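Long-range contacts in signal transduction histidine-protein kinase/phosphatase mprB (PDB 6BLK), which probably acts as an ATP-dependent sensor histidine kinase and phosphatase of a mycobacterial two-component system, this chain being its catalytic ATP-binding domain: residues E81-D86 and G146-I151; P89-Q94 and L133-A138. All blocks are in the same frame, centred on the assembly; numbering follows the deposited sequence.

How the interactions relate
Interaction 1 pairs two strands, and interaction 2 lays a loop against the next strand of the same sheet; their centres are about 9 Å apart. The shared element is strand 147-154, which joins strand 132-137 through A148 N to D136 O (2.8 Å) and H150 N to R134 O (2.9 Å), both probable hydrogen bonds. T147 OG1 also packs on G90 CA at 3.2 Å. Both contacts reach the nucleotide: D86 and T147 of interaction 1 meet the adenine, and the side chain of I91 in interaction 2 lies about 4 Å from ATP. Both segments of interaction 2 fall between the two strands of interaction 1 in sequence.

Interaction 1 (E81-D86 and G146-I151); sequences ELVITD and GTAIHI. With ATP (adenosine-5'-triphosphate), chain E.
The H150 imidazole has V83 CG1 over the centre of one face, 3.9 Å from the ring centroid in a CH-pi contact, and the E81 carboxylate at its edge. H150 ND1 donates to E81 OE2 at 2.8 Å in a fairly straight bond. The acceptor lies close to the imidazole plane, whereas the donor stands 49° out of the carboxylate plane, and the two planes are turned 41° apart. E81 CG is anti to the backbone N (chi1 -173°), and the extended chain beyond it carries the carboxylate across to the ring. On the same face of the sheet, T85 CG2 meets A148 CB at 3.7 Å.

The backbones are antiparallel and in regular register. L82 with I151 and I84 with I149 are hydrogen-bonded pairs, each exchanging two N-H...O bonds; V83 with H150 and T85 with A148 are non-hydrogen-bonded pairs. L82, I84, I149 and I151 turn to the other face, where L82, I84 and I149 pack on V51, V54 and L55 of helix 44-60.

At the far end D86 N reaches T147 O, and T147 N returns to D86 OD1 at 3.0 Å, approaching from above the carboxylate plane. OD1 also accepts from G88 N and from a water, which accepts in turn from T147 OG1. These bonds would fix the carboxylate's rotation and leave OD2 to take the adenine amino group, ATP N6, at 2.9 Å. D86 is the aspartate of the DxGxG (G1) motif that accepts this amino group in the Bergerat ATP-binding fold of histidine kinases, DNA gyrase B and HSP90.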
ATOM      1  N   GLU A  81       5.032  -8.412  -6.245  1.00  9.83           N
ATOM      2  CA  GLU A  81       4.355  -7.137  -6.331  1.00  8.27           C
ATOM      3  C   GLU A  81       3.152  -7.166  -5.410  1.00 12.28           C
ATOM      4  O   GLU A  81       2.306  -8.054  -5.531  1.00 12.77           O
ATOM      5  CB  GLU A  81       3.931  -6.857  -7.775  1.00 11.87           C
ATOM      6  CG  GLU A  81       3.372  -5.488  -7.986  1.00 13.52           C
ATOM      7  CD  GLU A  81       2.688  -5.332  -9.347  1.00 23.04           C
ATOM      8  OE1 GLU A  81       2.236  -6.350  -9.911  1.00 48.02           O
ATOM      9  OE2 GLU A  81       2.580  -4.188  -9.844  1.00 27.01           O
ATOM     10  N   LEU A  82       3.060  -6.161  -4.545  1.00 11.64           N
ATOM     11  CA  LEU A  82       1.914  -5.942  -3.676  1.00  7.89           C
ATOM     12  C   LEU A  82       1.090  -4.837  -4.312  1.00  9.10           C
ATOM     13  O   LEU A  82       1.607  -3.753  -4.589  1.00 11.42           O
ATOM     14  CB  LEU A  82       2.356  -5.568  -2.258  1.00 10.07           C
ATOM     15  CG  LEU A  82       1.334  -5.017  -1.256  1.00 12.92           C
ATOM     16  CD1 LEU A  82       0.290  -6.038  -0.854  1.00 12.49           C
ATOM     17  CD2 LEU A  82       2.069  -4.532  -0.004  1.00 20.91           C
ATOM     18  N   VAL A  83      -0.171  -5.110  -4.549  1.00 10.55           N
ATOM     19  CA  VAL A  83      -1.065  -4.114  -5.128  1.00 10.54           C
ATOM     20  C   VAL A  83      -2.223  -3.946  -4.179  1.00 11.75           C
ATOM     21  O   VAL A  83      -2.947  -4.912  -3.896  1.00 11.66           O
ATOM     22  CB  VAL A  83      -1.558  -4.493  -6.533  1.00  9.76           C
ATOM     23  CG1 VAL A  83      -2.342  -3.339  -7.135  1.00 17.61           C
ATOM     24  CG2 VAL A  83      -0.412  -4.835  -7.435  1.00 15.99           C
ATOM     25  N   ILE A  84      -2.406  -2.724  -3.696  1.00  9.82           N
ATOM     26  CA  ILE A  84      -3.514  -2.376  -2.805  1.00 11.50           C
ATOM     27  C   ILE A  84      -4.445  -1.414  -3.547  1.00 12.49           C
ATOM     28  O   ILE A  84      -4.013  -0.383  -4.087  1.00 11.72           O
ATOM     29  CB  ILE A  84      -3.019  -1.779  -1.481  1.00 12.26           C
ATOM     30  CG1 ILE A  84      -2.301  -2.847  -0.652  1.00 12.62           C
ATOM     31  CG2 ILE A  84      -4.177  -1.169  -0.695  1.00 12.50           C
ATOM     32  CD1 ILE A  84      -1.441  -2.318   0.472  1.00 13.33           C
ATOM     33  N   THR A  85      -5.715  -1.795  -3.640  1.00 12.97           N
ATOM     34  CA  THR A  85      -6.651  -1.110  -4.506  1.00 12.15           C
ATOM     35  C   THR A  85      -7.889  -0.727  -3.723  1.00 14.03           C
ATOM     36  O   THR A  85      -8.301  -1.418  -2.782  1.00 14.54           O
ATOM     37  CB  THR A  85      -7.116  -1.954  -5.719  1.00 13.52           C
ATOM     38  OG1 THR A  85      -7.642  -3.201  -5.252  1.00 20.51           O
ATOM     39  CG2 THR A  85      -6.023  -2.200  -6.688  1.00 16.62           C
ATOM     40  N   ASP A  86      -8.495   0.381  -4.137  1.00 10.56           N
ATOM     41  CA  ASP A  86      -9.775   0.798  -3.556  1.00 12.77           C
ATOM     42  C   ASP A  86     -10.728   1.227  -4.660  1.00 12.55           C
ATOM     43  O   ASP A  86     -10.413   1.204  -5.851  1.00 14.12           O
ATOM     44  CB  ASP A  86      -9.586   1.916  -2.527  1.00 15.81           C
ATOM     45  CG  ASP A  86      -8.948   3.134  -3.128  1.00 20.67           C
ATOM     46  OD1 ASP A  86      -9.520   3.712  -4.088  1.00 16.41           O
ATOM     47  OD2 ASP A  86      -7.833   3.483  -2.675  1.00 17.35           O
ATOM     48  N   GLY A 146     -10.941   4.339  -8.655  1.00 15.60           N
ATOM     49  CA  GLY A 146     -10.183   3.895  -7.499  1.00 14.98           C
ATOM     50  C   GLY A 146      -8.701   4.100  -7.728  1.00 11.88           C
ATOM     51  O   GLY A 146      -8.282   4.377  -8.852  1.00 15.22           O
ATOM     52  N   THR A 147      -7.930   4.014  -6.646  1.00 11.16           N
ATOM     53  CA  THR A 147      -6.469   4.075  -6.674  1.00 12.83           C
ATOM     54  C   THR A 147      -5.869   2.693  -6.510  1.00 16.45           C
ATOM     55  O   THR A 147      -6.347   1.870  -5.725  1.00 12.53           O
ATOM     56  CB  THR A 147      -5.934   4.976  -5.557  1.00 17.12           C
ATOM     57  OG1 THR A 147      -6.512   6.270  -5.673  1.00 17.57           O
ATOM     58  CG2 THR A 147      -4.413   5.159  -5.644  1.00 17.00           C
ATOM     59  N   ALA A 148      -4.771   2.461  -7.220  1.00 14.73           N
ATOM     60  CA  ALA A 148      -3.953   1.276  -7.060  1.00  9.40           C
ATOM     61  C   ALA A 148      -2.557   1.748  -6.703  1.00 12.47           C
ATOM     62  O   ALA A 148      -1.974   2.558  -7.427  1.00 14.36           O
ATOM     63  CB  ALA A 148      -3.962   0.452  -8.340  1.00 13.87           C
ATOM     64  N   ILE A 149      -2.055   1.305  -5.554  1.00 11.61           N
ATOM     65  CA  ILE A 149      -0.656   1.494  -5.197  1.00  9.56           C
ATOM     66  C   ILE A 149       0.047   0.175  -5.440  1.00 12.03           C
ATOM     67  O   ILE A 149      -0.345  -0.850  -4.868  1.00 10.20           O
ATOM     68  CB  ILE A 149      -0.495   1.919  -3.743  1.00  8.66           C
ATOM     69  CG1 ILE A 149      -1.256   3.231  -3.475  1.00 15.44           C
ATOM     70  CG2 ILE A 149       0.970   2.046  -3.412  1.00 16.19           C
ATOM     71  CD1 ILE A 149      -0.665   4.460  -4.121  1.00 18.83           C
ATOM     72  N   HIS A 150       1.104   0.205  -6.264  1.00  9.57           N
ATOM     73  CA  HIS A 150       1.843  -0.981  -6.657  1.00  7.19           C
ATOM     74  C   HIS A 150       3.231  -0.905  -6.023  1.00 14.40           C
ATOM     75  O   HIS A 150       3.971   0.055  -6.275  1.00 14.11           O
ATOM     76  CB  HIS A 150       2.000  -1.028  -8.184  1.00 10.28           C
ATOM     77  CG  HIS A 150       0.740  -1.164  -8.974  1.00 16.98           C
ATOM     78  ND1 HIS A 150       0.454  -2.300  -9.696  1.00 13.15           N
ATOM     79  CD2 HIS A 150      -0.276  -0.298  -9.220  1.00 17.84           C
ATOM     80  CE1 HIS A 150      -0.693  -2.143 -10.330  1.00 15.91           C
ATOM     81  NE2 HIS A 150      -1.161  -0.941 -10.052  1.00 15.28           N
ATOM     82  N   ILE A 151       3.599  -1.931  -5.255  1.00 10.81           N
ATOM     83  CA  ILE A 151       4.884  -2.010  -4.564  1.00 11.64           C
ATOM     84  C   ILE A 151       5.581  -3.299  -4.973  1.00 12.59           C
ATOM     85  O   ILE A 151       5.079  -4.408  -4.716  1.00 11.92           O
ATOM     86  CB  ILE A 151       4.704  -1.961  -3.042  1.00 10.31           C
ATOM     87  CG1 ILE A 151       4.144  -0.589  -2.628  1.00 13.37           C
ATOM     88  CG2 ILE A 151       6.030  -2.271  -2.326  1.00 14.69           C
ATOM     89  CD1 ILE A 151       3.736  -0.480  -1.186  1.00 20.14           C
TER
HETATM   90  PG  ATP E 501      -1.160  10.951   6.707  1.00 16.53           P
HETATM   91  O1G ATP E 501      -1.043   9.720   5.827  1.00 13.19           O
HETATM   92  O2G ATP E 501       0.126  11.734   7.008  1.00 14.41           O
HETATM   93  O3G ATP E 501      -2.041  10.762   7.931  1.00 19.04           O
HETATM   94  PB  ATP E 501      -2.619  11.784   4.309  1.00 14.36           P
HETATM   95  O1B ATP E 501      -3.349  13.064   3.939  1.00 19.29           O
HETATM   96  O2B ATP E 501      -3.341  10.486   4.418  1.00 11.83           O
HETATM   97  O3B ATP E 501      -1.985  12.019   5.795  1.00 13.25           O
HETATM   98  PA  ATP E 501      -0.769  10.487   2.435  1.00 11.69           P
HETATM   99  O1A ATP E 501       0.714  10.759   2.202  1.00 15.25           O
HETATM  100  O2A ATP E 501      -1.162   9.142   2.994  1.00 13.53           O
HETATM  101  O3A ATP E 501      -1.282  11.723   3.372  1.00 12.75           O
HETATM  102  O5' ATP E 501      -1.519  10.816   1.097  1.00 14.45           O
HETATM  103  C5' ATP E 501      -1.309  12.054   0.439  1.00 20.96           C
HETATM  104  C4' ATP E 501      -2.612  12.472  -0.232  1.00 19.14           C
HETATM  105  O4' ATP E 501      -2.787  11.617  -1.367  1.00 18.42           O
HETATM  106  C3' ATP E 501      -3.905  12.360   0.584  1.00 20.17           C
HETATM  107  O3' ATP E 501      -4.153  13.534   1.387  1.00 14.50           O
HETATM  108  C2' ATP E 501      -4.927  12.198  -0.526  1.00 17.20           C
HETATM  109  O2' ATP E 501      -5.248  13.459  -1.142  1.00 16.87           O
HETATM  110  C1' ATP E 501      -4.177  11.386  -1.558  1.00 20.14           C
HETATM  111  N9  ATP E 501      -4.388   9.932  -1.434  1.00 15.30           N
HETATM  112  C8  ATP E 501      -3.520   8.987  -0.936  1.00 15.99           C
HETATM  113  N7  ATP E 501      -4.069   7.743  -1.042  1.00 13.76           N
HETATM  114  C5  ATP E 501      -5.283   7.906  -1.613  1.00 12.87           C
HETATM  115  C6  ATP E 501      -6.322   6.985  -2.018  1.00 19.30           C
HETATM  116  N6  ATP E 501      -6.166   5.678  -1.771  1.00 15.23           N
HETATM  117  N1  ATP E 501      -7.412   7.498  -2.587  1.00 17.54           N
HETATM  118  C2  ATP E 501      -7.557   8.818  -2.807  1.00 15.01           C
HETATM  119  N3  ATP E 501      -6.626   9.725  -2.479  1.00 18.56           N
HETATM  120  C4  ATP E 501      -5.478   9.316  -1.890  1.00 18.46           C
HETATM  121  O   HOH W   1      -9.033   6.309  -4.477  1.00 17.48           O

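Interaction 2 (P89-Q94 and L133-A138); sequences PGIPPQ and LRVDYA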
ATOM      1  N   PRO A  89     -11.989   7.782  -5.370  1.00 15.66           N
ATOM      2  CA  PRO A  89     -11.970   8.612  -6.577  1.00 12.45           C
ATOM      3  C   PRO A  89     -10.786   8.383  -7.490  1.00 17.85           C
ATOM      4  O   PRO A  89     -10.847   8.776  -8.668  1.00 19.08           O
ATOM      5  CB  PRO A  89     -11.937  10.038  -6.012  1.00 18.59           C
ATOM      6  CG  PRO A  89     -11.278   9.867  -4.693  1.00 19.75           C
ATOM      7  CD  PRO A  89     -11.805   8.589  -4.153  1.00 20.47           C
ATOM      8  N   GLY A  90      -9.715   7.781  -6.997  1.00 19.71           N
ATOM      9  CA  GLY A  90      -8.512   7.641  -7.780  1.00 15.01           C
ATOM     10  C   GLY A  90      -7.696   8.921  -7.784  1.00 21.73           C
ATOM     11  O   GLY A  90      -8.186  10.013  -7.526  1.00 25.44           O
ATOM     12  N   ILE A  91      -6.417   8.770  -8.081  1.00 14.88           N
ATOM     13  CA  ILE A  91      -5.499   9.902  -8.208  1.00 16.52           C
ATOM     14  C   ILE A  91      -5.245  10.117  -9.697  1.00 13.34           C
ATOM     15  O   ILE A  91      -4.749   9.200 -10.363  1.00 16.06           O
ATOM     16  CB  ILE A  91      -4.188   9.657  -7.449  1.00 19.62           C
ATOM     17  CG1 ILE A  91      -4.478   9.603  -5.939  1.00 22.05           C
ATOM     18  CG2 ILE A  91      -3.163  10.762  -7.777  1.00 18.40           C
ATOM     19  CD1 ILE A  91      -3.311   9.134  -5.078  1.00 23.56           C
ATOM     20  N   PRO A  92      -5.574  11.285 -10.252  1.00 15.68           N
ATOM     21  CA  PRO A  92      -5.523  11.454 -11.713  1.00 16.90           C
ATOM     22  C   PRO A  92      -4.095  11.490 -12.231  1.00 19.26           C
ATOM     23  O   PRO A  92      -3.149  11.741 -11.469  1.00 22.04           O
ATOM     24  CB  PRO A  92      -6.227  12.803 -11.934  1.00 20.68           C
ATOM     25  CG  PRO A  92      -5.996  13.551 -10.654  1.00 21.12           C
ATOM     26  CD  PRO A  92      -5.987  12.516  -9.559  1.00 18.45           C
ATOM     27  N   PRO A  93      -3.897  11.261 -13.536  1.00 20.57           N
ATOM     28  CA  PRO A  93      -2.527  11.128 -14.060  1.00 20.15           C
ATOM     29  C   PRO A  93      -1.601  12.288 -13.746  1.00 25.65           C
ATOM     30  O   PRO A  93      -0.420  12.054 -13.458  1.00 23.33           O
ATOM     31  CB  PRO A  93      -2.758  10.996 -15.572  1.00 23.89           C
ATOM     32  CG  PRO A  93      -4.122  10.450 -15.681  1.00 27.01           C
ATOM     33  CD  PRO A  93      -4.902  11.031 -14.588  1.00 26.36           C
ATOM     34  N   GLN A  94      -2.087  13.527 -13.809  1.00 24.56           N
ATOM     35  CA  GLN A  94      -1.206  14.684 -13.687  1.00 36.67           C
ATOM     36  C   GLN A  94      -0.633  14.841 -12.281  1.00 38.43           C
ATOM     37  O   GLN A  94       0.468  15.385 -12.131  1.00 31.17           O
ATOM     38  CB  GLN A  94      -1.951  15.961 -14.111  1.00 32.28           C
ATOM     39  CG  GLN A  94      -3.148  16.371 -13.253  1.00 32.12           C
ATOM     40  CD  GLN A  94      -4.462  15.658 -13.629  1.00 40.45           C
ATOM     41  OE1 GLN A  94      -4.479  14.722 -14.442  1.00 34.14           O
ATOM     42  NE2 GLN A  94      -5.569  16.117 -13.039  1.00 29.29           N
ATOM     43  N   LEU A 133       7.936   1.578  -6.472  1.00 11.21           N
ATOM     44  CA  LEU A 133       6.505   1.759  -6.315  1.00 14.18           C
ATOM     45  C   LEU A 133       5.980   2.727  -7.357  1.00 13.07           C
ATOM     46  O   LEU A 133       6.727   3.473  -8.014  1.00 16.23           O
ATOM     47  CB  LEU A 133       6.141   2.176  -4.879  1.00 28.72           C
ATOM     48  CG  LEU A 133       6.626   3.453  -4.230  1.00 22.34           C
ATOM     49  CD1 LEU A 133       6.183   3.469  -2.783  1.00 22.23           C
ATOM     50  CD2 LEU A 133       8.137   3.615  -4.318  1.00 22.80           C
ATOM     51  N   ARG A 134       4.676   2.623  -7.566  1.00 14.21           N
ATOM     52  CA  ARG A 134       4.018   3.481  -8.529  1.00 17.31           C
ATOM     53  C   ARG A 134       2.542   3.521  -8.181  1.00 15.40           C
ATOM     54  O   ARG A 134       2.040   2.701  -7.412  1.00 13.69           O
ATOM     55  CB  ARG A 134       4.230   3.004  -9.964  1.00 23.37           C
ATOM     56  CG  ARG A 134       3.642   1.692 -10.307  1.00 21.98           C
ATOM     57  CD  ARG A 134       3.836   1.400 -11.795  1.00 25.57           C
ATOM     58  NE  ARG A 134       3.147   0.167 -12.128  1.00 20.57           N
ATOM     59  CZ  ARG A 134       1.928   0.085 -12.662  1.00 31.17           C
ATOM     60  NH1 ARG A 134       1.234   1.167 -12.998  1.00 20.27           N
ATOM     61  NH2 ARG A 134       1.405  -1.102 -12.895  1.00 20.86           N
ATOM     62  N   VAL A 135       1.866   4.486  -8.777  1.00 13.43           N
ATOM     63  CA  VAL A 135       0.449   4.727  -8.544  1.00 12.98           C
ATOM     64  C   VAL A 135      -0.252   4.694  -9.890  1.00 13.81           C
ATOM     65  O   VAL A 135       0.296   5.106 -10.918  1.00 20.42           O
ATOM     66  CB  VAL A 135       0.218   6.065  -7.786  1.00 18.36           C
ATOM     67  CG1 VAL A 135       0.896   7.216  -8.500  1.00 30.09           C
ATOM     68  CG2 VAL A 135      -1.279   6.380  -7.621  1.00 16.65           C
ATOM     69  N   ASP A 136      -1.484   4.179  -9.889  1.00 14.96           N
ATOM     70  CA  ASP A 136      -2.275   4.063 -11.104  1.00 14.99           C
ATOM     71  C   ASP A 136      -3.739   4.018 -10.672  1.00 11.74           C
ATOM     72  O   ASP A 136      -4.036   4.007  -9.480  1.00 12.47           O
ATOM     73  CB  ASP A 136      -1.857   2.813 -11.892  1.00 17.29           C
ATOM     74  CG  ASP A 136      -2.118   2.911 -13.391  1.00 42.86           C
ATOM     75  OD1 ASP A 136      -3.102   3.555 -13.825  1.00 41.84           O
ATOM     76  OD2 ASP A 136      -1.321   2.297 -14.141  1.00 45.91           O
ATOM     77  N   TYR A 137      -4.644   3.969 -11.640  1.00 11.69           N
ATOM     78  CA  TYR A 137      -6.041   3.687 -11.326  1.00 12.51           C
ATOM     79  C   TYR A 137      -6.217   2.204 -11.038  1.00 16.45           C
ATOM     80  O   TYR A 137      -5.546   1.353 -11.631  1.00 15.51           O
ATOM     81  CB  TYR A 137      -6.968   4.079 -12.478  1.00 16.63           C
ATOM     82  CG  TYR A 137      -7.247   5.540 -12.621  1.00 15.45           C
ATOM     83  CD1 TYR A 137      -7.331   6.376 -11.518  1.00 16.51           C
ATOM     84  CD2 TYR A 137      -7.386   6.087 -13.874  1.00 22.03           C
ATOM     85  CE1 TYR A 137      -7.609   7.727 -11.677  1.00 18.68           C
ATOM     86  CE2 TYR A 137      -7.648   7.425 -14.043  1.00 19.44           C
ATOM     87  CZ  TYR A 137      -7.746   8.234 -12.953  1.00 16.49           C
ATOM     88  OH  TYR A 137      -8.008   9.575 -13.156  1.00 23.14           O
ATOM     89  N   ALA A 138      -7.115   1.892 -10.103  1.00 15.27           N
ATOM     90  CA  ALA A 138      -7.446   0.488  -9.837  1.00 16.92           C
ATOM     91  C   ALA A 138      -8.255  -0.139 -10.980  1.00 18.07           C
ATOM     92  O   ALA A 138      -8.026  -1.303 -11.345  1.00 19.79           O
ATOM     93  CB  ALA A 138      -8.190   0.381  -8.510  1.00 14.86           C
TER
HETATM   94  O   HOH W   2      -9.120  10.736 -10.576  1.00 27.87           O
HETATM   95  O   HOH W   3      -4.808   6.721  -8.388  1.00 26.31           O
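From G90 to P93 the backbone runs at 112° to the V135-Y137 direction, so the loop crosses the strand rather than pairing with it. The nearest CA atoms, those of G90 and Y137, are 5.9 Å apart. At G90's positive phi (80°) a CB would press on the preceding carbonyl O and come to 2.8 Å from Y137 CE1; with none there, the rim of the ring comes up, CE1 lying 4.0 Å from G90 CA.

Y137 carries most of the contact. Its CE1 meets I91 O at 3.5 Å, and its OH abuts P92 CA at 3.4 Å; the P93 ring crosses the tyrosine side chain at about a right angle, CD nearest the hydroxyl. I91 CD1 touches V135 CG2 at 4.3 Å. Two waters bridge the segments: one links P89 O to Y137 OH, and the other accepts from I91 N at 2.6 Å and donates to D136 O.

R96 adds a cation-pi contact to Y137 and a hydrogen bond from NE to I91 O, tying both segments together. The loop, which leads from strand 79-85 toward helix 118-128, thus rests on strand 132-137 at the sheet's margin, while I91 and V135 both lean on T147 of strand 147-154.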